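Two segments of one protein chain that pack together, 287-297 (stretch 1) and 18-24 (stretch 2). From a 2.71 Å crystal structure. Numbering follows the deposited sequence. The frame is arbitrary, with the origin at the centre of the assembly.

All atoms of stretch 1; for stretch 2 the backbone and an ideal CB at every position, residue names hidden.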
# COMPACT_ATOMS: atom_id res chain seq x y z
N GLY A 287 -31.02 -13.33 3.30
CA GLY A 287 -31.44 -13.86 2.03
C GLY A 287 -30.48 -13.74 0.90
O GLY A 287 -30.82 -13.75 -0.23
N VAL A 288 -29.24 -13.67 1.29
CA VAL A 288 -27.99 -13.54 0.50
C VAL A 288 -27.51 -14.85 -0.07
O VAL A 288 -27.02 -15.68 0.67
CB VAL A 288 -26.83 -12.93 1.33
CG1 VAL A 288 -25.56 -12.85 0.50
CG2 VAL A 288 -27.21 -11.56 1.85
N PRO A 289 -27.63 -15.02 -1.40
CA PRO A 289 -27.22 -16.25 -2.04
C PRO A 289 -25.81 -16.70 -1.65
O PRO A 289 -24.90 -15.91 -1.58
CB PRO A 289 -27.26 -15.88 -3.53
CG PRO A 289 -28.29 -14.83 -3.61
CD PRO A 289 -28.14 -14.04 -2.37
N GLU A 290 -25.65 -17.99 -1.41
CA GLU A 290 -24.38 -18.54 -1.00
C GLU A 290 -23.24 -18.38 -2.03
O GLU A 290 -22.11 -18.23 -1.63
CB GLU A 290 -24.55 -20.00 -0.52
CG GLU A 290 -23.31 -20.55 0.15
CD GLU A 290 -23.57 -21.70 1.10
OE1 GLU A 290 -24.75 -22.01 1.39
OE2 GLU A 290 -22.57 -22.28 1.57
N GLU A 291 -23.54 -18.38 -3.33
CA GLU A 291 -22.48 -18.14 -4.33
C GLU A 291 -21.80 -16.73 -4.24
O GLU A 291 -20.73 -16.51 -4.83
CB GLU A 291 -22.90 -18.55 -5.77
CG GLU A 291 -23.86 -17.63 -6.51
CD GLU A 291 -25.31 -18.02 -6.32
OE1 GLU A 291 -25.60 -18.72 -5.31
OE2 GLU A 291 -26.18 -17.64 -7.16
N LYS A 292 -22.38 -15.83 -3.43
CA LYS A 292 -21.82 -14.50 -3.15
C LYS A 292 -20.84 -14.42 -1.97
O LYS A 292 -20.11 -13.46 -1.86
CB LYS A 292 -22.94 -13.49 -2.88
CG LYS A 292 -23.88 -13.22 -4.03
CD LYS A 292 -23.30 -12.31 -5.06
CE LYS A 292 -24.23 -12.25 -6.27
NZ LYS A 292 -23.91 -11.12 -7.17
N TRP A 293 -20.87 -15.40 -1.08
CA TRP A 293 -20.02 -15.39 0.09
C TRP A 293 -18.54 -15.67 -0.20
O TRP A 293 -18.18 -16.66 -0.85
CB TRP A 293 -20.49 -16.42 1.10
CG TRP A 293 -21.87 -16.36 1.48
CD1 TRP A 293 -22.81 -15.54 0.98
CD2 TRP A 293 -22.52 -17.20 2.43
NE1 TRP A 293 -24.02 -15.80 1.57
CE2 TRP A 293 -23.87 -16.82 2.47
CE3 TRP A 293 -22.08 -18.23 3.28
CZ2 TRP A 293 -24.80 -17.43 3.30
CZ3 TRP A 293 -22.99 -18.83 4.11
CH2 TRP A 293 -24.34 -18.42 4.12
N VAL A 294 -17.70 -14.79 0.32
CA VAL A 294 -16.25 -14.93 0.31
C VAL A 294 -15.70 -14.82 1.74
O VAL A 294 -16.05 -13.94 2.50
CB VAL A 294 -15.64 -13.89 -0.63
CG1 VAL A 294 -14.20 -14.06 -0.74
CG2 VAL A 294 -16.26 -14.02 -1.99
N TYR A 295 -14.84 -15.75 2.11
CA TYR A 295 -14.19 -15.78 3.43
C TYR A 295 -12.85 -15.06 3.45
O TYR A 295 -12.08 -15.10 2.52
CB TYR A 295 -14.02 -17.23 3.92
CG TYR A 295 -15.32 -17.97 3.95
CD1 TYR A 295 -15.97 -18.15 5.15
CD2 TYR A 295 -15.92 -18.43 2.79
CE1 TYR A 295 -17.18 -18.80 5.22
CE2 TYR A 295 -17.13 -19.06 2.84
CZ TYR A 295 -17.76 -19.26 4.08
OH TYR A 295 -18.99 -19.90 4.18
N LEU A 296 -12.58 -14.37 4.53
CA LEU A 296 -11.28 -13.83 4.75
C LEU A 296 -10.46 -14.92 5.48
O LEU A 296 -10.46 -15.04 6.68
CB LEU A 296 -11.38 -12.52 5.52
CG LEU A 296 -10.08 -11.83 5.93
CD1 LEU A 296 -9.12 -11.65 4.79
CD2 LEU A 296 -10.42 -10.50 6.57
N ARG A 297 -9.79 -15.74 4.70
CA ARG A 297 -9.12 -16.90 5.22
C ARG A 297 -7.83 -16.58 5.94
O ARG A 297 -7.59 -17.11 6.99
CB ARG A 297 -8.92 -17.95 4.14
CG ARG A 297 -10.21 -18.63 3.71
CD ARG A 297 -10.72 -19.65 4.75
NE ARG A 297 -9.79 -20.77 4.98
CZ ARG A 297 -9.74 -21.89 4.26
NH1 ARG A 297 -10.56 -22.10 3.25
NH2 ARG A 297 -8.86 -22.82 4.55
N UNK A 18 -21.04 -17.48 13.41
CA UNK A 18 -20.43 -16.16 13.60
C UNK A 18 -19.34 -15.82 12.58
O UNK A 18 -18.88 -14.68 12.52
CB UNK A 18 -19.84 -16.08 15.01
N UNK A 19 -18.95 -16.80 11.77
CA UNK A 19 -17.91 -16.62 10.78
C UNK A 19 -18.30 -15.48 9.81
O UNK A 19 -19.41 -15.44 9.31
CB UNK A 19 -17.67 -17.93 10.02
N UNK A 20 -17.36 -14.54 9.59
CA UNK A 20 -17.56 -13.39 8.71
C UNK A 20 -17.32 -13.70 7.24
O UNK A 20 -16.35 -14.35 6.85
CB UNK A 20 -16.64 -12.25 9.14
N UNK A 21 -18.24 -13.23 6.42
CA UNK A 21 -18.10 -13.30 4.98
C UNK A 21 -18.27 -11.92 4.34
O UNK A 21 -19.11 -11.11 4.77
CB UNK A 21 -19.12 -14.28 4.40
N UNK A 22 -17.45 -11.64 3.33
CA UNK A 22 -17.75 -10.52 2.43
C UNK A 22 -18.87 -10.88 1.44
O UNK A 22 -18.73 -11.87 0.70
CB UNK A 22 -16.49 -10.11 1.67
N UNK A 23 -19.98 -10.11 1.50
CA UNK A 23 -21.17 -10.40 0.69
C UNK A 23 -21.44 -9.47 -0.48
O UNK A 23 -22.03 -9.90 -1.47
CB UNK A 23 -22.40 -10.38 1.60
N UNK A 24 -20.97 -8.22 -0.39
CA UNK A 24 -21.19 -7.26 -1.43
C UNK A 24 -20.00 -6.35 -1.59
O UNK A 24 -19.44 -5.89 -0.61
CB UNK A 24 -22.45 -6.44 -1.14

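Position 18 lies beyond the reach of stretch 1: nothing there comes within 5.5 Å of its ideal CB, so the contact sets no rule and almost any residue would do. The deposited residue is Arg-18, which makes no contact with stretch 1.

At position 19 CA-to-CB points toward stretch 1, and the ideal CB is 4.9 Å from Tyr-295 CE1. A small or medium side chain with a carbon to offer the ring would suit: Thr, Val, Ala or Ser. It is Thr-19, whose CG2 sits at the edge of the tyrosine ring, 4.0 Å from Tyr-295 CD1.

Position 20 points sideways, with no atom of stretch 1 within 5.5 Å of its ideal CB. Its phi of -83° admits many residues, proline among them, and its N donates no hydrogen bond to stretch 1. Pro-20 fills it.

Position 21 is the most demanding. Its ideal CB is 3.6 Å from Val-294 O, 4.2 Å from Trp-293 CB and 5.0 Å from Tyr-295 CE1, so it stands between two aromatic residues. Phi/psi of -126/141 is ordinary strand, and a branched aliphatic, Val or Ile, fits best; a polar group would find no partner in these rings. Val-21 uses both methyls: CG1 lies over the tyrosine face, 3.5 Å from the Tyr-295 ring centroid in a CH-pi contact, while CG2 lies over a face of the Trp-293 ring. Its backbone helps too, with Val-21 CA 3.3 Å from Val-294 O in a CA-H...O contact.

Position 22 is the backbone anchor, pairing antiparallel with Val-294. Whatever residue stands here must have a free N-H, which excludes proline. The side chain shares a sheet face with that of Val-294, so Val, Ile or Leu would suit. Ile-22 donates from N to Val-294 O at 2.8 Å and accepts at O from Val-294 N at 3.1 Å, a reciprocal pair that fixes the register.

Position 23 points sideways, yet its ideal CB is 4.2 Å from Val-288 CG1 and 5.2 Å from Trp-293 CD1. These are apolar surfaces, and Val, Ile or Leu could meet them. Val-23 does: its CB is 3.9 Å from Val-288 CG1, and its CG1 is 4.1 Å from Trp-293 CD1. The indole it touches is tethered within stretch 1 by a hydrogen bond from Trp-293 NE1 to Val-288 O, 3.1 Å, so both walls are linked.

Position 24 has left the contact; its phi/psi of -144/136 does not require glycine, and stretch 1 leaves the choice open. It is Gly-24.

Stretch 2 18-24: RTPVIVG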
# COMPACT_ATOMS: atom_id res chain seq x y z
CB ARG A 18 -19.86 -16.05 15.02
CG ARG A 18 -20.85 -15.50 16.04
CD ARG A 18 -21.02 -16.45 17.21
NE ARG A 18 -20.83 -15.77 18.49
CZ ARG A 18 -19.77 -15.94 19.27
NH1 ARG A 18 -19.67 -15.28 20.42
NH2 ARG A 18 -18.79 -16.76 18.90
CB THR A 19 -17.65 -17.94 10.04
OG1 THR A 19 -17.34 -18.95 11.00
CG2 THR A 19 -16.48 -17.80 9.06
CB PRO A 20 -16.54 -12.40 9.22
CG PRO A 20 -15.44 -13.22 9.71
CD PRO A 20 -16.05 -14.46 10.27
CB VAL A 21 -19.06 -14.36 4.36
CG1 VAL A 21 -18.51 -15.73 4.55
CG2 VAL A 21 -20.47 -14.26 4.93
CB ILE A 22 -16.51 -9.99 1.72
CG1 ILE A 22 -15.56 -9.42 2.75
CG2 ILE A 22 -16.90 -8.92 0.69
CD1 ILE A 22 -14.33 -8.83 2.16
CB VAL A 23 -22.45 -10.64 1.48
CG1 VAL A 23 -22.22 -11.77 2.43
CG2 VAL A 23 -22.91 -9.39 2.18
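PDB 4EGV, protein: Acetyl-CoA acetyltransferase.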